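Beta-Ala-His dipeptidase (Homo sapiens, PDB 3DLJ) hydrolyses Xaa-His dipeptides, above all carnosine and anserine, as a secreted homodimeric metallopeptidase of the M20 family with two zinc ions per subunit. Local coordinates at residues 104-116 / 139-151. Numbering follows the deposited sequence.
With ZN (zinc ion), chain D; ZN (zinc ion), chain C.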
loop_
_atom_site.group_PDB
_atom_site.type_symbol
_atom_site.label_atom_id
_atom_site.label_comp_id
_atom_site.label_asym_id
_atom_site.label_seq_id
_atom_site.Cartn_x
_atom_site.Cartn_y
_atom_site.Cartn_z
ATOM N N THR A 104 -5.629 -10.757 -22.997
ATOM C CA THR A 104 -5.978 -11.033 -21.600
ATOM C C THR A 104 -5.276 -10.108 -20.606
ATOM O O THR A 104 -4.045 -9.992 -20.614
ATOM C CB THR A 104 -5.673 -12.504 -21.206
ATOM O OG1 THR A 104 -6.401 -13.397 -22.062
ATOM C CG2 THR A 104 -6.051 -12.781 -19.733
ATOM N N VAL A 105 -6.077 -9.474 -19.745
ATOM C CA VAL A 105 -5.589 -8.587 -18.684
ATOM C C VAL A 105 -5.868 -9.181 -17.291
ATOM O O VAL A 105 -6.971 -9.647 -17.020
ATOM C CB VAL A 105 -6.251 -7.162 -18.768
ATOM C CG1 VAL A 105 -5.729 -6.263 -17.690
ATOM C CG2 VAL A 105 -6.019 -6.527 -20.152
ATOM N N CYS A 106 -4.872 -9.136 -16.409
ATOM C CA CYS A 106 -5.037 -9.649 -15.061
ATOM C C CYS A 106 -5.046 -8.534 -14.025
ATOM O O CYS A 106 -4.232 -7.628 -14.074
ATOM C CB CYS A 106 -3.945 -10.678 -14.738
ATOM S SG CYS A 106 -4.163 -11.525 -13.146
ATOM N N PHE A 107 -5.971 -8.612 -13.074
ATOM C CA PHE A 107 -6.049 -7.618 -11.998
ATOM C C PHE A 107 -5.680 -8.213 -10.648
ATOM O O PHE A 107 -6.216 -9.238 -10.261
ATOM C CB PHE A 107 -7.469 -7.048 -11.916
ATOM C CG PHE A 107 -7.676 -6.072 -10.789
ATOM C CD1 PHE A 107 -7.372 -4.727 -10.952
ATOM C CD2 PHE A 107 -8.191 -6.500 -9.570
ATOM C CE1 PHE A 107 -7.578 -3.820 -9.897
ATOM C CE2 PHE A 107 -8.388 -5.604 -8.521
ATOM C CZ PHE A 107 -8.077 -4.266 -8.684
ATOM N N TYR A 108 -4.799 -7.543 -9.921
ATOM C CA TYR A 108 -4.424 -7.974 -8.579
ATOM C C TYR A 108 -5.036 -7.005 -7.558
ATOM O O TYR A 108 -4.921 -5.775 -7.702
ATOM C CB TYR A 108 -2.879 -8.069 -8.374
ATOM C CG TYR A 108 -2.533 -8.087 -6.894
ATOM C CD1 TYR A 108 -2.466 -9.300 -6.169
ATOM C CD2 TYR A 108 -2.370 -6.900 -6.192
ATOM C CE1 TYR A 108 -2.209 -9.293 -4.786
ATOM C CE2 TYR A 108 -2.114 -6.890 -4.828
ATOM C CZ TYR A 108 -2.044 -8.065 -4.137
ATOM O OH TYR A 108 -1.791 -8.001 -2.791
ATOM N N GLY A 109 -5.679 -7.552 -6.527
ATOM C CA GLY A 109 -6.073 -6.720 -5.374
ATOM C C GLY A 109 -6.020 -7.492 -4.074
ATOM O O GLY A 109 -5.725 -8.677 -4.083
ATOM N N HIS A 110 -6.306 -6.829 -2.958
ATOM C CA HIS A 110 -6.358 -7.514 -1.642
ATOM C C HIS A 110 -7.566 -7.058 -0.855
ATOM O O HIS A 110 -7.962 -5.883 -0.932
ATOM C CB HIS A 110 -5.065 -7.338 -0.819
ATOM C CG HIS A 110 -4.813 -5.929 -0.345
ATOM N ND1 HIS A 110 -5.271 -5.449 0.867
ATOM C CD2 HIS A 110 -4.129 -4.906 -0.913
ATOM C CE1 HIS A 110 -4.891 -4.193 1.021
ATOM N NE2 HIS A 110 -4.195 -3.840 -0.045
ATOM N N LEU A 111 -8.168 -7.996 -0.129
ATOM C CA LEU A 111 -9.396 -7.711 0.632
ATOM C C LEU A 111 -9.204 -7.754 2.155
ATOM O O LEU A 111 -10.160 -7.593 2.911
ATOM C CB LEU A 111 -10.544 -8.605 0.161
ATOM C CG LEU A 111 -11.007 -8.236 -1.259
ATOM C CD1 LEU A 111 -11.978 -9.281 -1.740
ATOM C CD2 LEU A 111 -11.667 -6.867 -1.296
ATOM N N ASP A 112 -7.955 -7.917 2.591
ATOM C CA ASP A 112 -7.593 -7.651 3.984
ATOM C C ASP A 112 -7.282 -6.172 4.203
ATOM O O ASP A 112 -6.836 -5.466 3.285
ATOM C CB ASP A 112 -6.397 -8.511 4.439
ATOM C CG ASP A 112 -5.143 -8.218 3.656
ATOM O OD1 ASP A 112 -5.215 -8.176 2.396
ATOM O OD2 ASP A 112 -4.082 -8.012 4.295
ATOM N N VAL A 113 -7.523 -5.730 5.442
ATOM C CA VAL A 113 -7.340 -4.339 5.862
ATOM C C VAL A 113 -6.388 -4.250 7.093
ATOM O O VAL A 113 -6.176 -5.252 7.831
ATOM C CB VAL A 113 -8.721 -3.656 6.159
ATOM C CG1 VAL A 113 -9.577 -3.569 4.895
ATOM C CG2 VAL A 113 -9.470 -4.415 7.238
ATOM N N GLN A 114 -5.796 -3.063 7.262
ATOM C CA GLN A 114 -5.073 -2.656 8.465
ATOM C C GLN A 114 -6.065 -2.581 9.630
ATOM O O GLN A 114 -7.234 -2.237 9.413
ATOM C CB GLN A 114 -4.425 -1.279 8.257
ATOM C CG GLN A 114 -3.127 -1.305 7.434
ATOM C CD GLN A 114 -1.940 -1.918 8.211
ATOM O OE1 GLN A 114 -1.732 -1.612 9.381
ATOM N NE2 GLN A 114 -1.177 -2.780 7.558
ATOM N N PRO A 115 -5.612 -2.894 10.865
ATOM C CA PRO A 115 -6.484 -2.765 12.035
ATOM C C PRO A 115 -7.093 -1.364 12.146
ATOM O O PRO A 115 -6.500 -0.385 11.702
ATOM C CB PRO A 115 -5.537 -3.003 13.212
ATOM C CG PRO A 115 -4.462 -3.881 12.663
ATOM C CD PRO A 115 -4.268 -3.376 11.233
ATOM N N ALA A 116 -8.281 -1.285 12.725
ATOM C CA ALA A 116 -8.914 -0.021 13.002
ATOM C C ALA A 116 -9.620 -0.106 14.338
ATOM O O ALA A 116 -10.597 -0.853 14.517
ATOM C CB ALA A 116 -9.895 0.330 11.908
ATOM N N ARG A 139 -12.615 1.904 7.132
ATOM C CA ARG A 139 -11.384 1.144 6.931
ATOM C C ARG A 139 -11.480 0.243 5.683
ATOM O O ARG A 139 -12.406 -0.559 5.548
ATOM C CB ARG A 139 -11.035 0.331 8.196
ATOM C CG ARG A 139 -9.958 -0.713 7.977
ATOM C CD ARG A 139 -8.585 -0.064 7.573
ATOM N NE ARG A 139 -7.861 0.411 8.756
ATOM C CZ ARG A 139 -7.453 1.663 8.977
ATOM N NH1 ARG A 139 -6.821 1.930 10.109
ATOM N NH2 ARG A 139 -7.643 2.649 8.079
ATOM N N GLY A 140 -10.508 0.384 4.779
ATOM C CA GLY A 140 -10.516 -0.349 3.504
ATOM C C GLY A 140 -11.213 0.366 2.355
ATOM O O GLY A 140 -11.309 -0.191 1.261
ATOM N N ALA A 141 -11.726 1.575 2.593
ATOM C CA ALA A 141 -12.448 2.330 1.542
ATOM C C ALA A 141 -11.574 2.588 0.327
ATOM O O ALA A 141 -12.006 2.368 -0.802
ATOM C CB ALA A 141 -13.014 3.660 2.084
ATOM N N THR A 142 -10.355 3.073 0.564
ATOM C CA THR A 142 -9.349 3.256 -0.496
ATOM C C THR A 142 -8.362 2.047 -0.554
ATOM O O THR A 142 -7.919 1.656 -1.629
ATOM C CB THR A 142 -8.574 4.599 -0.334
ATOM O OG1 THR A 142 -8.255 5.131 -1.628
ATOM C CG2 THR A 142 -7.278 4.415 0.442
ATOM N N ASP A 143 -8.055 1.458 0.595
ATOM C CA ASP A 143 -7.013 0.408 0.722
ATOM C C ASP A 143 -7.553 -0.931 1.316
ATOM O O ASP A 143 -7.456 -1.146 2.522
ATOM C CB ASP A 143 -5.886 0.973 1.604
ATOM C CG ASP A 143 -4.642 0.091 1.651
ATOM O OD1 ASP A 143 -4.507 -0.865 0.849
ATOM O OD2 ASP A 143 -3.774 0.380 2.517
ATOM N N ASN A 144 -8.099 -1.847 0.510
ATOM C CA ASN A 144 -8.185 -1.765 -0.952
ATOM C C ASN A 144 -9.557 -2.190 -1.526
ATOM O O ASN A 144 -9.632 -2.646 -2.659
ATOM C CB ASN A 144 -7.079 -2.643 -1.545
ATOM C CG ASN A 144 -6.812 -2.361 -3.007
ATOM O OD1 ASN A 144 -6.609 -3.291 -3.796
ATOM N ND2 ASN A 144 -6.797 -1.083 -3.381
ATOM N N LYS A 145 -10.642 -2.035 -0.761
ATOM C CA LYS A 145 -11.970 -2.557 -1.169
ATOM C C LYS A 145 -12.626 -1.662 -2.225
ATOM O O LYS A 145 -13.223 -2.165 -3.185
ATOM C CB LYS A 145 -12.878 -2.761 0.057
ATOM C CG LYS A 145 -12.434 -3.950 0.943
ATOM C CD LYS A 145 -13.005 -3.921 2.362
ATOM C CE LYS A 145 -12.659 -5.209 3.090
ATOM N NZ LYS A 145 -13.165 -5.240 4.505
ATOM N N GLY A 146 -12.483 -0.346 -2.069
ATOM C CA GLY A 146 -12.955 0.625 -3.075
ATOM C C GLY A 146 -12.469 0.337 -4.496
ATOM O O GLY A 146 -13.282 0.157 -5.401
ATOM N N PRO A 147 -11.139 0.350 -4.720
ATOM C CA PRO A 147 -10.624 0.050 -6.059
ATOM C C PRO A 147 -10.847 -1.394 -6.559
ATOM O O PRO A 147 -11.009 -1.602 -7.758
ATOM C CB PRO A 147 -9.118 0.405 -5.950
ATOM C CG PRO A 147 -9.011 1.312 -4.805
ATOM C CD PRO A 147 -10.050 0.768 -3.815
ATOM N N VAL A 148 -10.877 -2.380 -5.679
ATOM C CA VAL A 148 -11.256 -3.727 -6.123
ATOM C C VAL A 148 -12.692 -3.735 -6.643
ATOM O O VAL A 148 -12.981 -4.325 -7.696
ATOM C CB VAL A 148 -11.055 -4.828 -5.043
ATOM C CG1 VAL A 148 -11.624 -6.171 -5.515
ATOM C CG2 VAL A 148 -9.591 -4.986 -4.707
ATOM N N LEU A 149 -13.587 -3.071 -5.915
ATOM C CA LEU A 149 -15.012 -3.033 -6.299
ATOM C C LEU A 149 -15.255 -2.180 -7.517
ATOM O O LEU A 149 -16.132 -2.492 -8.294
ATOM C CB LEU A 149 -15.896 -2.583 -5.133
ATOM C CG LEU A 149 -16.296 -3.728 -4.190
ATOM C CD1 LEU A 149 -16.973 -3.196 -2.912
ATOM C CD2 LEU A 149 -17.213 -4.735 -4.917
ATOM N N ALA A 150 -14.491 -1.100 -7.672
ATOM C CA ALA A 150 -14.580 -0.249 -8.845
ATOM C C ALA A 150 -14.280 -1.033 -10.130
ATOM O O ALA A 150 -14.985 -0.870 -11.139
ATOM C CB ALA A 150 -13.664 0.949 -8.715
ATOM N N TRP A 151 -13.246 -1.874 -10.072
ATOM C CA TRP A 151 -12.876 -2.818 -11.135
ATOM C C TRP A 151 -13.964 -3.841 -11.374
ATOM O O TRP A 151 -14.383 -4.046 -12.523
ATOM C CB TRP A 151 -11.542 -3.540 -10.793
ATOM C CG TRP A 151 -11.041 -4.481 -11.865
ATOM C CD1 TRP A 151 -11.343 -5.813 -11.991
ATOM C CD2 TRP A 151 -10.142 -4.174 -12.959
ATOM N NE1 TRP A 151 -10.705 -6.347 -13.096
ATOM C CE2 TRP A 151 -9.950 -5.375 -13.694
ATOM C CE3 TRP A 151 -9.463 -3.012 -13.374
ATOM C CZ2 TRP A 151 -9.116 -5.446 -14.827
ATOM C CZ3 TRP A 151 -8.627 -3.087 -14.512
ATOM C CH2 TRP A 151 -8.468 -4.292 -15.214
HETATM ZN ZN ZN D . -3.385 -2.064 -0.212
HETATM ZN ZN ZN C . -2.303 -1.144 2.955
HETATM O O HOH W 1 -5.131 -3.485 -6.483
HETATM O O HOH W 2 -8.715 -4.577 1.326
HETATM O O HOH W 3 -5.804 -1.507 4.570
#
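His110 and Asp143 meet at the dinuclear zinc centre of an M20-family metallopeptidase, where the C-terminal end of strand 104-110 faces segment 139-151. His110 NE2 and Asp143 OD1 each lie 2.0 Å from one zinc, which Asp206 also binds. Asp143 bridges the pair: its OD2 binds the second zinc, completed by Glu178 and His456. The ring and carboxylate planes stand 84° apart. On the far side of the imidazole, ND1 donates to Asp112 O at 2.9 Å, nearly in the ring plane; with zinc on NE2, this helps to fix the ring's rotation. Asp112 is probably an active-site residue. Asn144, which follows a cis peptide bond, lays its CB over one face of the His110 ring. A water takes the backbone N-H of Asn144 and donates to the carbonyls of His110 and Asp112.

Farther along the helix, Phe107 and Trp151 stack face to face, with the Phe107 ring and the indole five-membered ring 4.1 Å apart between centroids and their planes at 17°. Val148 CG2 meets the edge of the Phe107 ring.

At the other end, the chain of Arg139 turns twice, at its second and third torsions, past Val113 toward two backbone carbonyls. Its NE reaches Gln114 O at 2.8 Å from above the carbonyl plane. NH2 forms a salt bridge with Glu460. NH1 donates to Pro115 O at 2.8 Å, nearly straight at 167° and in the guanidinium plane.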